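Local coordinates for nadb-ler3 (Gallus gallus, PDB 3WXB), which probably reduces carbonyl compounds with NAD(P)H as a short-chain dehydrogenase/reductase of a Rossmann fold, here holding NADPH, at residues A117-A122 / Y137-I142; N176-A181 / A203-L208; C223-P228 / G267-W272. All blocks are in the same frame, centred on the assembly; numbering follows the deposited sequence.

Interaction 1 of 3, residues A117-A122 / Y137-I142; sequences AGIARA and YTTNTI. With NDP (NADPH dihydro-nicotinamide-adenine-dinucleotide phosphate), chain C.
N140 matches its side-chain amide to the backbone of I119, acceptor to donor and donor to acceptor. I119 N reaches N140 OD1 at 3.0 Å, nearly straight and on a lone pair in the carbonyl plane. In return N140 ND2 donates to I119 O at 2.8 Å, the oxygen lying 16° out of the amide plane. OD1 also comes within 3.3 Å of G118 CA, where even a CB would probably press on OD1 and strike O3D of NADPH. Next to the amide, I119 and T139 cross at about a right angle, with I119 CD1 lying 3.8 Å from T139 OG1, a hydroxyl bonded to E135 O. I119 sends its branches two ways: CG1, between backbone N and carbonyl carbon (chi1 63°), packs on T139, while CG2 lies 3.7 Å from NADPH N7A. The T139 methyl CG2 meets the same adenine nitrogen at 3.9 Å. One water donates to both A117 O and T139 O, tying the loop to the helix.

Further out, S201 OG bonds N140 ND2, and a pi-type turn at 138-142 widens helix 130-160. In this family such a distortion accompanies the asparagine of the Asn-Ser-Tyr-Lys tetrad, a place N140 probably occupies. With OD1 on I119 N and ND2 on I119 O, a flip would set donor against donor and acceptor against acceptor, so the amide is probably fixed, which would steady the cofactor loop.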
loop_
_atom_site.group_PDB
_atom_site.type_symbol
_atom_site.label_atom_id
_atom_site.label_comp_id
_atom_site.label_asym_id
_atom_site.label_seq_id
_atom_site.Cartn_x
_atom_site.Cartn_y
_atom_site.Cartn_z
ATOM N N ALA A 117 9.246 -6.695 11.649
ATOM C CA ALA A 117 9.421 -7.890 10.813
ATOM C C ALA A 117 9.066 -7.516 9.399
ATOM O O ALA A 117 7.993 -6.989 9.203
ATOM C CB ALA A 117 8.472 -8.954 11.253
ATOM N N GLY A 118 9.914 -7.870 8.429
ATOM C CA GLY A 118 9.498 -7.758 7.044
ATOM C C GLY A 118 10.362 -8.457 6.013
ATOM O O GLY A 118 11.453 -8.913 6.333
ATOM N N ILE A 119 9.849 -8.490 4.780
ATOM C CA ILE A 119 10.539 -9.059 3.640
ATOM C C ILE A 119 10.536 -8.187 2.381
ATOM O O ILE A 119 9.596 -7.361 2.162
ATOM C CB ILE A 119 10.015 -10.481 3.265
ATOM C CG1 ILE A 119 8.541 -10.420 2.828
ATOM C CG2 ILE A 119 10.312 -11.443 4.435
ATOM C CD1 ILE A 119 7.919 -11.793 2.189
ATOM N N ALA A 120 11.551 -8.426 1.547
ATOM C CA ALA A 120 11.686 -7.825 0.203
ATOM C C ALA A 120 12.103 -8.941 -0.773
ATOM O O ALA A 120 12.881 -9.835 -0.402
ATOM C CB ALA A 120 12.772 -6.744 0.180
ATOM N N ARG A 121 11.620 -8.883 -1.999
ATOM C CA ARG A 121 12.022 -9.895 -2.969
ATOM C C ARG A 121 12.633 -9.157 -4.152
ATOM O O ARG A 121 12.419 -7.955 -4.292
ATOM C CB ARG A 121 10.826 -10.780 -3.340
ATOM C CG ARG A 121 10.859 -12.154 -2.631
ATOM C CD ARG A 121 9.998 -12.401 -1.426
ATOM N NE ARG A 121 8.787 -13.095 -1.848
ATOM C CZ ARG A 121 8.070 -14.011 -1.191
ATOM N NH1 ARG A 121 8.361 -14.480 0.018
ATOM N NH2 ARG A 121 7.004 -14.479 -1.808
ATOM N N ALA A 122 13.369 -9.881 -4.998
ATOM C CA ALA A 122 14.278 -9.284 -5.990
ATOM C C ALA A 122 13.715 -9.320 -7.379
ATOM O O ALA A 122 14.420 -9.142 -8.355
ATOM C CB ALA A 122 15.636 -9.994 -5.963
ATOM N N TYR A 137 2.889 -8.490 0.704
ATOM C CA TYR A 137 1.781 -7.737 1.323
ATOM C C TYR A 137 1.285 -8.302 2.655
ATOM O O TYR A 137 1.050 -7.560 3.656
ATOM C CB TYR A 137 0.598 -7.669 0.401
ATOM C CG TYR A 137 -0.454 -6.641 0.779
ATOM C CD1 TYR A 137 -1.745 -7.034 1.191
ATOM C CD2 TYR A 137 -0.148 -5.252 0.728
ATOM C CE1 TYR A 137 -2.731 -6.091 1.529
ATOM C CE2 TYR A 137 -1.100 -4.303 1.037
ATOM C CZ TYR A 137 -2.374 -4.712 1.448
ATOM O OH TYR A 137 -3.289 -3.763 1.741
ATOM N N THR A 138 1.066 -9.615 2.681
ATOM C CA THR A 138 0.631 -10.133 3.950
ATOM C C THR A 138 1.655 -9.974 5.082
ATOM O O THR A 138 1.280 -9.670 6.195
ATOM C CB THR A 138 -0.147 -11.514 3.935
ATOM O OG1 THR A 138 0.483 -12.473 4.778
ATOM C CG2 THR A 138 -0.507 -11.962 2.623
ATOM N N THR A 139 2.925 -10.164 4.800
ATOM C CA THR A 139 3.986 -9.975 5.806
ATOM C C THR A 139 4.214 -8.465 6.202
ATOM O O THR A 139 4.383 -8.123 7.391
ATOM C CB THR A 139 5.336 -10.456 5.254
ATOM O OG1 THR A 139 5.223 -11.844 4.877
ATOM C CG2 THR A 139 6.455 -10.312 6.282
ATOM N N ASN A 140 4.254 -7.606 5.190
ATOM C CA ASN A 140 4.623 -6.189 5.408
ATOM C C ASN A 140 3.491 -5.295 5.796
ATOM O O ASN A 140 3.694 -4.204 6.367
ATOM C CB ASN A 140 5.342 -5.639 4.157
ATOM C CG ASN A 140 6.722 -6.235 3.978
ATOM O OD1 ASN A 140 7.158 -7.104 4.772
ATOM N ND2 ASN A 140 7.446 -5.777 2.958
ATOM N N THR A 141 2.285 -5.685 5.450
ATOM C CA THR A 141 1.148 -4.776 5.618
ATOM C C THR A 141 0.060 -5.376 6.432
ATOM O O THR A 141 -0.398 -4.770 7.405
ATOM C CB THR A 141 0.539 -4.315 4.242
ATOM O OG1 THR A 141 1.587 -3.908 3.354
ATOM C CG2 THR A 141 -0.472 -3.168 4.456
ATOM N N ILE A 142 -0.384 -6.589 6.069
ATOM C CA ILE A 142 -1.497 -7.166 6.832
ATOM C C ILE A 142 -1.039 -7.566 8.261
ATOM O O ILE A 142 -1.778 -7.348 9.219
ATOM C CB ILE A 142 -2.137 -8.426 6.107
ATOM C CG1 ILE A 142 -2.690 -8.031 4.727
ATOM C CG2 ILE A 142 -3.228 -9.092 7.007
ATOM C CD1 ILE A 142 -3.297 -9.266 3.838
HETATM P PA NDP C . 16.272 -8.473 7.749
HETATM O O1A NDP C . 15.962 -9.187 6.475
HETATM O O2A NDP C . 17.628 -8.371 8.112
HETATM O O5B NDP C . 15.544 -9.071 8.911
HETATM C C5B NDP C . 14.165 -9.493 8.715
HETATM C C4B NDP C . 13.610 -9.831 10.054
HETATM O O4B NDP C . 12.089 -10.002 9.986
HETATM C C3B NDP C . 14.123 -11.186 10.599
HETATM O O3B NDP C . 13.989 -11.089 12.078
HETATM C C2B NDP C . 13.054 -12.161 10.075
HETATM O O2B NDP C . 12.994 -13.411 10.795
HETATM C C1B NDP C . 11.754 -11.350 10.338
HETATM N N9A NDP C . 10.602 -11.897 9.441
HETATM C C8A NDP C . 10.470 -11.921 8.091
HETATM N N7A NDP C . 9.307 -12.530 7.791
HETATM C C5A NDP C . 8.785 -13.003 8.911
HETATM C C6A NDP C . 7.654 -13.685 9.163
HETATM N N6A NDP C . 6.870 -14.051 8.133
HETATM N N1A NDP C . 7.313 -13.982 10.428
HETATM C C2A NDP C . 8.090 -13.556 11.476
HETATM N N3A NDP C . 9.266 -12.873 11.197
HETATM C C4A NDP C . 9.559 -12.577 9.935
HETATM O O3 NDP C . 15.551 -7.015 7.521
HETATM P PN NDP C . 16.021 -5.647 8.240
HETATM O O1N NDP C . 16.911 -4.951 7.320
HETATM O O2N NDP C . 16.398 -5.887 9.646
HETATM O O5D NDP C . 14.571 -4.904 8.148
HETATM C C5D NDP C . 13.657 -4.742 9.251
HETATM C C4D NDP C . 12.573 -3.741 8.821
HETATM O O4D NDP C . 13.196 -2.544 8.379
HETATM C C3D NDP C . 11.837 -4.311 7.575
HETATM O O3D NDP C . 10.464 -3.993 7.779
HETATM C C2D NDP C . 12.386 -3.574 6.422
HETATM O O2D NDP C . 11.446 -3.476 5.354
HETATM C C1D NDP C . 12.691 -2.227 7.031
HETATM N N1N NDP C . 13.702 -1.488 6.231
HETATM C C2N NDP C . 15.019 -1.941 6.062
HETATM C C3N NDP C . 15.929 -1.200 5.301
HETATM C C7N NDP C . 17.275 -1.582 5.149
HETATM O O7N NDP C . 18.017 -0.901 4.437
HETATM N N7N NDP C . 17.725 -2.630 5.907
HETATM C C4N NDP C . 15.509 -0.020 4.654
HETATM C C5N NDP C . 14.199 0.459 4.787
HETATM C C6N NDP C . 13.272 -0.272 5.547
HETATM P P2B NDP C . 13.850 -14.719 10.260
HETATM O O1X NDP C . 12.986 -15.734 10.881
HETATM O O2X NDP C . 15.187 -14.445 10.805
HETATM O O3X NDP C . 13.733 -14.658 8.778
HETATM O O HOH W 1 5.360 -7.576 9.987
#

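Interaction 2 of 3, residues N176-A181 / A203-L208; sequences NISSTA and AALNML. With NDP (NADPH dihydro-nicotinamide-adenine-dinucleotide phosphate), chain C; EDO (1,2-ethanediol), chain D.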
loop_
_atom_site.group_PDB
_atom_site.type_symbol
_atom_site.label_atom_id
_atom_site.label_comp_id
_atom_site.label_asym_id
_atom_site.label_seq_id
_atom_site.Cartn_x
_atom_site.Cartn_y
_atom_site.Cartn_z
ATOM N N ASN A 176 5.471 1.627 13.087
ATOM C CA ASN A 176 5.613 0.826 11.886
ATOM C C ASN A 176 6.883 1.102 11.115
ATOM O O ASN A 176 7.054 2.185 10.639
ATOM C CB ASN A 176 4.387 0.974 11.023
ATOM C CG ASN A 176 3.189 0.430 11.669
ATOM O OD1 ASN A 176 3.267 -0.544 12.326
ATOM N ND2 ASN A 176 2.094 1.089 11.527
ATOM N N ILE A 177 7.773 0.116 11.004
ATOM C CA ILE A 177 9.033 0.365 10.308
ATOM C C ILE A 177 8.774 0.255 8.784
ATOM O O ILE A 177 8.615 -0.872 8.249
ATOM C CB ILE A 177 10.145 -0.599 10.728
ATOM C CG1 ILE A 177 10.288 -0.626 12.256
ATOM C CG2 ILE A 177 11.483 -0.220 9.995
ATOM C CD1 ILE A 177 10.686 0.807 12.872
ATOM N N SER A 178 8.819 1.390 8.091
ATOM C CA SER A 178 8.414 1.468 6.709
ATOM C C SER A 178 9.667 1.758 5.905
ATOM O O SER A 178 10.761 1.451 6.369
ATOM C CB SER A 178 7.361 2.567 6.566
ATOM O OG SER A 178 6.757 2.591 5.278
ATOM N N SER A 179 9.547 2.406 4.757
ATOM C CA SER A 179 10.698 2.656 3.895
ATOM C C SER A 179 10.352 3.775 2.934
ATOM O O SER A 179 9.218 3.850 2.452
ATOM C CB SER A 179 11.030 1.420 3.028
ATOM O OG SER A 179 12.188 1.725 2.282
ATOM N N THR A 180 11.316 4.612 2.606
ATOM C CA THR A 180 11.143 5.605 1.537
ATOM C C THR A 180 11.157 4.911 0.173
ATOM O O THR A 180 10.786 5.527 -0.834
ATOM C CB THR A 180 12.244 6.729 1.545
ATOM O OG1 THR A 180 13.538 6.135 1.644
ATOM C CG2 THR A 180 12.063 7.685 2.714
ATOM N N ALA A 181 11.521 3.624 0.124
ATOM C CA ALA A 181 11.239 2.833 -1.107
ATOM C C ALA A 181 9.728 2.784 -1.320
ATOM O O ALA A 181 9.308 2.683 -2.458
ATOM C CB ALA A 181 11.798 1.409 -1.009
ATOM N N ALA A 203 4.076 1.505 0.832
ATOM C CA ALA A 203 3.092 2.575 0.672
ATOM C C ALA A 203 1.779 2.228 1.389
ATOM O O ALA A 203 1.193 3.080 2.053
ATOM C CB ALA A 203 2.837 2.916 -0.880
ATOM N N ALA A 204 1.344 0.960 1.314
ATOM C CA ALA A 204 0.149 0.542 2.010
ATOM C C ALA A 204 0.306 0.586 3.548
ATOM O O ALA A 204 -0.686 0.837 4.242
ATOM C CB ALA A 204 -0.276 -0.928 1.560
ATOM N N LEU A 205 1.512 0.296 4.031
ATOM C CA LEU A 205 1.832 0.367 5.449
ATOM C C LEU A 205 1.781 1.867 5.879
ATOM O O LEU A 205 1.382 2.165 6.997
ATOM C CB LEU A 205 3.282 -0.121 5.679
ATOM C CG LEU A 205 3.791 -0.161 7.147
ATOM C CD1 LEU A 205 2.947 -1.087 8.081
ATOM C CD2 LEU A 205 5.265 -0.590 7.232
ATOM N N ASN A 206 2.251 2.770 5.013
ATOM C CA ASN A 206 2.153 4.210 5.353
ATOM C C ASN A 206 0.698 4.601 5.496
ATOM O O ASN A 206 0.316 5.295 6.438
ATOM C CB ASN A 206 2.883 5.021 4.322
ATOM C CG ASN A 206 4.389 4.818 4.415
ATOM O OD1 ASN A 206 4.886 4.243 5.404
ATOM N ND2 ASN A 206 5.128 5.358 3.461
ATOM N N MET A 207 -0.127 4.110 4.560
ATOM C CA MET A 207 -1.552 4.236 4.639
ATOM C C MET A 207 -2.109 3.671 5.905
ATOM O O MET A 207 -2.944 4.338 6.578
ATOM C CB MET A 207 -2.281 3.671 3.372
ATOM C CG MET A 207 -3.832 3.711 3.500
ATOM S SD MET A 207 -4.545 5.418 3.851
ATOM C CE MET A 207 -4.546 6.106 2.200
ATOM N N LEU A 208 -1.721 2.423 6.237
ATOM C CA LEU A 208 -2.220 1.802 7.469
ATOM C C LEU A 208 -1.924 2.685 8.687
ATOM O O LEU A 208 -2.809 2.905 9.538
ATOM C CB LEU A 208 -1.583 0.438 7.682
ATOM C CG LEU A 208 -1.838 -0.259 9.007
ATOM C CD1 LEU A 208 -3.418 -0.523 9.246
ATOM C CD2 LEU A 208 -0.990 -1.602 9.071
HETATM P PA NDP C . 16.272 -8.473 7.749
HETATM O O1A NDP C . 15.962 -9.187 6.475
HETATM O O2A NDP C . 17.628 -8.371 8.112
HETATM O O5B NDP C . 15.544 -9.071 8.911
HETATM C C5B NDP C . 14.165 -9.493 8.715
HETATM C C4B NDP C . 13.610 -9.831 10.054
HETATM O O4B NDP C . 12.089 -10.002 9.986
HETATM C C3B NDP C . 14.123 -11.186 10.599
HETATM O O3B NDP C . 13.989 -11.089 12.078
HETATM C C2B NDP C . 13.054 -12.161 10.075
HETATM O O2B NDP C . 12.994 -13.411 10.795
HETATM C C1B NDP C . 11.754 -11.350 10.338
HETATM N N9A NDP C . 10.602 -11.897 9.441
HETATM C C8A NDP C . 10.470 -11.921 8.091
HETATM N N7A NDP C . 9.307 -12.530 7.791
HETATM C C5A NDP C . 8.785 -13.003 8.911
HETATM C C6A NDP C . 7.654 -13.685 9.163
HETATM N N6A NDP C . 6.870 -14.051 8.133
HETATM N N1A NDP C . 7.313 -13.982 10.428
HETATM C C2A NDP C . 8.090 -13.556 11.476
HETATM N N3A NDP C . 9.266 -12.873 11.197
HETATM C C4A NDP C . 9.559 -12.577 9.935
HETATM O O3 NDP C . 15.551 -7.015 7.521
HETATM P PN NDP C . 16.021 -5.647 8.240
HETATM O O1N NDP C . 16.911 -4.951 7.320
HETATM O O2N NDP C . 16.398 -5.887 9.646
HETATM O O5D NDP C . 14.571 -4.904 8.148
HETATM C C5D NDP C . 13.657 -4.742 9.251
HETATM C C4D NDP C . 12.573 -3.741 8.821
HETATM O O4D NDP C . 13.196 -2.544 8.379
HETATM C C3D NDP C . 11.837 -4.311 7.575
HETATM O O3D NDP C . 10.464 -3.993 7.779
HETATM C C2D NDP C . 12.386 -3.574 6.422
HETATM O O2D NDP C . 11.446 -3.476 5.354
HETATM C C1D NDP C . 12.691 -2.227 7.031
HETATM N N1N NDP C . 13.702 -1.488 6.231
HETATM C C2N NDP C . 15.019 -1.941 6.062
HETATM C C3N NDP C . 15.929 -1.200 5.301
HETATM C C7N NDP C . 17.275 -1.582 5.149
HETATM O O7N NDP C . 18.017 -0.901 4.437
HETATM N N7N NDP C . 17.725 -2.630 5.907
HETATM C C4N NDP C . 15.509 -0.020 4.654
HETATM C C5N NDP C . 14.199 0.459 4.787
HETATM C C6N NDP C . 13.272 -0.272 5.547
HETATM P P2B NDP C . 13.850 -14.719 10.260
HETATM O O1X NDP C . 12.986 -15.734 10.881
HETATM O O2X NDP C . 15.187 -14.445 10.805
HETATM O O3X NDP C . 13.733 -14.658 8.778
HETATM C C1 EDO D . 15.501 -1.612 1.335
HETATM O O1 EDO D . 15.888 -2.011 -0.016
HETATM C C2 EDO D . 15.095 -0.133 1.299
HETATM O O2 EDO D . 13.764 -0.214 1.883
#
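L205 spreads its two methyls over the end of strand 173-177, while its neighbour N206 meets the same turn through a polar group. The L205 side chain slants across N176: CD1 lies 3.9 Å from N176 CB, and CD2 sits 3.5 Å from I177 O. CD2 also touches CA and CB of S178. The polar end of N176 turns to other partners, T209 OG1 for ND2 and N115 ND2 for OD1. S178 holds OG anti to its own N (chi1 -171°), which aims the hydroxyl at the helix; it donates to N206 OD1, although the 2.5 Å separation is very short and its exact value doubtful.

Toward NADPH, I177 CG2 approaches O4D at 3.3 Å, and S178 O stands 3.2 Å from C6N of the nicotinamide. S179 OG accepts from A181 N at 3.0 Å, an ST turn, and bonds a 1,2-ethanediol that Y198 OH also holds. This is consistent with S179 being the serine of the family's active site and the diol marking the substrate pocket. Leucine packing, with a buried hydroxyl–amide bond of uncertain length, thus seats the strand end on helix 196-216, with S178 O and S179 OG turned to the nicotinamide.

Interaction 3 of 3, residues C223-P228 / G267-W272; sequences CVALHP and GAFLNW. With NDP (NADPH dihydro-nicotinamide-adenine-dinucleotide phosphate), chain C.
A bond between C223 and G267, in the loop leading into strand 269-271, precedes the ladder that joins two parallel strands. G267 N donates to C223 O at 2.6 Å. A225 then uses both its polar atoms: its N gives to A268 O at 3.0 Å, and its O accepts from L270 N at the same length, 3.0 Å. H227 N donates to L270 O at 2.8 Å, and that oxygen is also approached by L226 CA in a CA-H...O contact. V224 and L226, lying between these rungs, spend their backbone groups on the other neighbour, strand 173-177 and S178 just after it.

The arrangement is the edge of the seven-stranded parallel Rossmann sheet, where a beta-alpha-beta crossover through helix 247-260 brings strand 269-271 alongside strand 222-227. On the face of L226 and L270, L226 CD2 packs on L270 CB, and M254 and L258 of that helix cover L226. On the other face F269, CG anti to its N (chi1 -179°), lays its ring edge beside A225 O and sets CD1 3.8 Å from A225 CB. N271 OD1 accepts from E273 N and K275 N beyond the strand.

P228, the proline of the family's Pro-Gly motif, brings no N-H to the strand end, while its O accepts from S250 OG. Its CG rests 3.4 Å from C6N of NADPH. With an alanine here, losing CG and CD would probably open a gap beside the C5N–C6N bond and let the nicotinamide shift. W272 CD1 approaches P228 O at 3.6 Å.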
loop_
_atom_site.group_PDB
_atom_site.type_symbol
_atom_site.label_atom_id
_atom_site.label_comp_id
_atom_site.label_asym_id
_atom_site.label_seq_id
_atom_site.Cartn_x
_atom_site.Cartn_y
_atom_site.Cartn_z
ATOM N N CYS A 223 0.691 6.795 16.749
ATOM C CA CYS A 223 1.156 5.924 15.643
ATOM C C CYS A 223 2.091 6.679 14.733
ATOM O O CYS A 223 1.893 7.892 14.501
ATOM C CB CYS A 223 -0.026 5.414 14.810
ATOM S SG CYS A 223 -1.273 4.600 15.731
ATOM N N VAL A 224 3.112 6.017 14.200
ATOM C CA VAL A 224 4.057 6.712 13.330
ATOM C C VAL A 224 4.742 5.674 12.420
ATOM O O VAL A 224 4.850 4.526 12.832
ATOM C CB VAL A 224 5.145 7.481 14.110
ATOM C CG1 VAL A 224 6.132 6.533 14.864
ATOM C CG2 VAL A 224 5.905 8.425 13.177
ATOM N N ALA A 225 5.159 6.085 11.224
ATOM C CA ALA A 225 5.893 5.220 10.278
ATOM C C ALA A 225 7.304 5.766 10.274
ATOM O O ALA A 225 7.456 6.998 10.135
ATOM C CB ALA A 225 5.290 5.389 8.856
ATOM N N LEU A 226 8.326 4.914 10.394
ATOM C CA LEU A 226 9.724 5.347 10.308
ATOM C C LEU A 226 10.490 4.721 9.152
ATOM O O LEU A 226 10.386 3.502 8.898
ATOM C CB LEU A 226 10.486 4.942 11.586
ATOM C CG LEU A 226 9.976 5.505 12.922
ATOM C CD1 LEU A 226 10.875 5.099 14.086
ATOM C CD2 LEU A 226 9.835 6.996 12.822
ATOM N N HIS A 227 11.272 5.520 8.472
ATOM C CA HIS A 227 12.264 5.002 7.567
ATOM C C HIS A 227 13.577 4.924 8.320
ATOM O O HIS A 227 14.036 5.958 8.830
ATOM C CB HIS A 227 12.418 5.958 6.371
ATOM C CG HIS A 227 13.516 5.560 5.441
ATOM N ND1 HIS A 227 13.570 4.294 4.872
ATOM C CD2 HIS A 227 14.626 6.215 5.024
ATOM C CE1 HIS A 227 14.670 4.201 4.141
ATOM N NE2 HIS A 227 15.324 5.349 4.210
ATOM N N PRO A 228 14.199 3.716 8.409
ATOM C CA PRO A 228 15.391 3.436 9.221
ATOM C C PRO A 228 16.641 3.807 8.516
ATOM O O PRO A 228 17.706 3.715 9.083
ATOM C CB PRO A 228 15.312 1.926 9.458
ATOM C CG PRO A 228 14.609 1.426 8.220
ATOM C CD PRO A 228 13.609 2.454 7.847
ATOM N N GLY A 267 0.792 9.843 13.113
ATOM C CA GLY A 267 0.508 9.599 11.707
ATOM C C GLY A 267 1.535 10.170 10.736
ATOM O O GLY A 267 1.302 10.105 9.510
ATOM N N ALA A 268 2.647 10.711 11.233
ATOM C CA ALA A 268 3.690 11.207 10.378
ATOM C C ALA A 268 4.504 9.986 9.823
ATOM O O ALA A 268 4.379 8.874 10.336
ATOM C CB ALA A 268 4.672 12.154 11.122
ATOM N N PHE A 269 5.309 10.277 8.811
ATOM C CA PHE A 269 6.305 9.396 8.193
ATOM C C PHE A 269 7.620 10.155 8.385
ATOM O O PHE A 269 7.814 11.203 7.786
ATOM C CB PHE A 269 5.962 9.214 6.698
ATOM C CG PHE A 269 6.884 8.297 5.924
ATOM C CD1 PHE A 269 7.650 7.293 6.544
ATOM C CD2 PHE A 269 6.917 8.383 4.528
ATOM C CE1 PHE A 269 8.511 6.432 5.759
ATOM C CE2 PHE A 269 7.749 7.518 3.740
ATOM C CZ PHE A 269 8.550 6.533 4.371
ATOM N N LEU A 270 8.525 9.592 9.174
ATOM C CA LEU A 270 9.756 10.260 9.558
ATOM C C LEU A 270 10.905 9.342 9.280
ATOM O O LEU A 270 10.714 8.121 9.286
ATOM C CB LEU A 270 9.716 10.481 11.076
ATOM C CG LEU A 270 8.960 11.632 11.759
ATOM C CD1 LEU A 270 8.296 12.730 10.874
ATOM C CD2 LEU A 270 8.356 11.401 13.165
ATOM N N ASN A 271 12.089 9.875 9.003
ATOM C CA ASN A 271 13.259 8.996 8.986
ATOM C C ASN A 271 14.052 8.924 10.318
ATOM O O ASN A 271 13.702 9.631 11.322
ATOM C CB ASN A 271 14.165 9.261 7.760
ATOM C CG ASN A 271 15.088 10.436 7.944
ATOM O OD1 ASN A 271 15.012 11.151 8.938
ATOM N ND2 ASN A 271 16.000 10.622 6.992
ATOM N N TRP A 272 15.143 8.148 10.303
ATOM C CA TRP A 272 15.942 7.873 11.514
ATOM C C TRP A 272 16.637 9.132 12.014
ATOM O O TRP A 272 17.159 9.129 13.143
ATOM C CB TRP A 272 17.036 6.796 11.268
ATOM C CG TRP A 272 18.031 7.212 10.186
ATOM C CD1 TRP A 272 17.789 7.294 8.817
ATOM C CD2 TRP A 272 19.377 7.620 10.364
ATOM N NE1 TRP A 272 18.887 7.719 8.169
ATOM C CE2 TRP A 272 19.888 7.938 9.079
ATOM C CE3 TRP A 272 20.202 7.786 11.484
ATOM C CZ2 TRP A 272 21.192 8.425 8.876
ATOM C CZ3 TRP A 272 21.532 8.264 11.293
ATOM C CH2 TRP A 272 22.010 8.576 9.997
HETATM P PA NDP C . 16.272 -8.473 7.749
HETATM O O1A NDP C . 15.962 -9.187 6.475
HETATM O O2A NDP C . 17.628 -8.371 8.112
HETATM O O5B NDP C . 15.544 -9.071 8.911
HETATM C C5B NDP C . 14.165 -9.493 8.715
HETATM C C4B NDP C . 13.610 -9.831 10.054
HETATM O O4B NDP C . 12.089 -10.002 9.986
HETATM C C3B NDP C . 14.123 -11.186 10.599
HETATM O O3B NDP C . 13.989 -11.089 12.078
HETATM C C2B NDP C . 13.054 -12.161 10.075
HETATM O O2B NDP C . 12.994 -13.411 10.795
HETATM C C1B NDP C . 11.754 -11.350 10.338
HETATM N N9A NDP C . 10.602 -11.897 9.441
HETATM C C8A NDP C . 10.470 -11.921 8.091
HETATM N N7A NDP C . 9.307 -12.530 7.791
HETATM C C5A NDP C . 8.785 -13.003 8.911
HETATM C C6A NDP C . 7.654 -13.685 9.163
HETATM N N6A NDP C . 6.870 -14.051 8.133
HETATM N N1A NDP C . 7.313 -13.982 10.428
HETATM C C2A NDP C . 8.090 -13.556 11.476
HETATM N N3A NDP C . 9.266 -12.873 11.197
HETATM C C4A NDP C . 9.559 -12.577 9.935
HETATM O O3 NDP C . 15.551 -7.015 7.521
HETATM P PN NDP C . 16.021 -5.647 8.240
HETATM O O1N NDP C . 16.911 -4.951 7.320
HETATM O O2N NDP C . 16.398 -5.887 9.646
HETATM O O5D NDP C . 14.571 -4.904 8.148
HETATM C C5D NDP C . 13.657 -4.742 9.251
HETATM C C4D NDP C . 12.573 -3.741 8.821
HETATM O O4D NDP C . 13.196 -2.544 8.379
HETATM C C3D NDP C . 11.837 -4.311 7.575
HETATM O O3D NDP C . 10.464 -3.993 7.779
HETATM C C2D NDP C . 12.386 -3.574 6.422
HETATM O O2D NDP C . 11.446 -3.476 5.354
HETATM C C1D NDP C . 12.691 -2.227 7.031
HETATM N N1N NDP C . 13.702 -1.488 6.231
HETATM C C2N NDP C . 15.019 -1.941 6.062
HETATM C C3N NDP C . 15.929 -1.200 5.301
HETATM C C7N NDP C . 17.275 -1.582 5.149
HETATM O O7N NDP C . 18.017 -0.901 4.437
HETATM N N7N NDP C . 17.725 -2.630 5.907
HETATM C C4N NDP C . 15.509 -0.020 4.654
HETATM C C5N NDP C . 14.199 0.459 4.787
HETATM C C6N NDP C . 13.272 -0.272 5.547
HETATM P P2B NDP C . 13.850 -14.719 10.260
HETATM O O1X NDP C . 12.986 -15.734 10.881
HETATM O O2X NDP C . 15.187 -14.445 10.805
HETATM O O3X NDP C . 13.733 -14.658 8.778
#

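The three contacts come one after another along the chain, each closing before the next opens, yet all reach the same NADPH. Interactions 1 and 2 have centres about 11 Å apart and meet where helix 130-160 packs on helix 196-216, N140 O lying against L205 CD1; both touch the second subunit. Interactions 2 and 3, about 8 Å apart between centres, share neighbouring strands of one sheet, joined by probable hydrogen bonds from S178 N to L226 O and N176 N to V224 O. Interactions 1 and 3 do not touch, their centres being about 17 Å apart. Interaction 1 attends to the adenosine half of the cofactor, interactions 2 and 3 to the nicotinamide end.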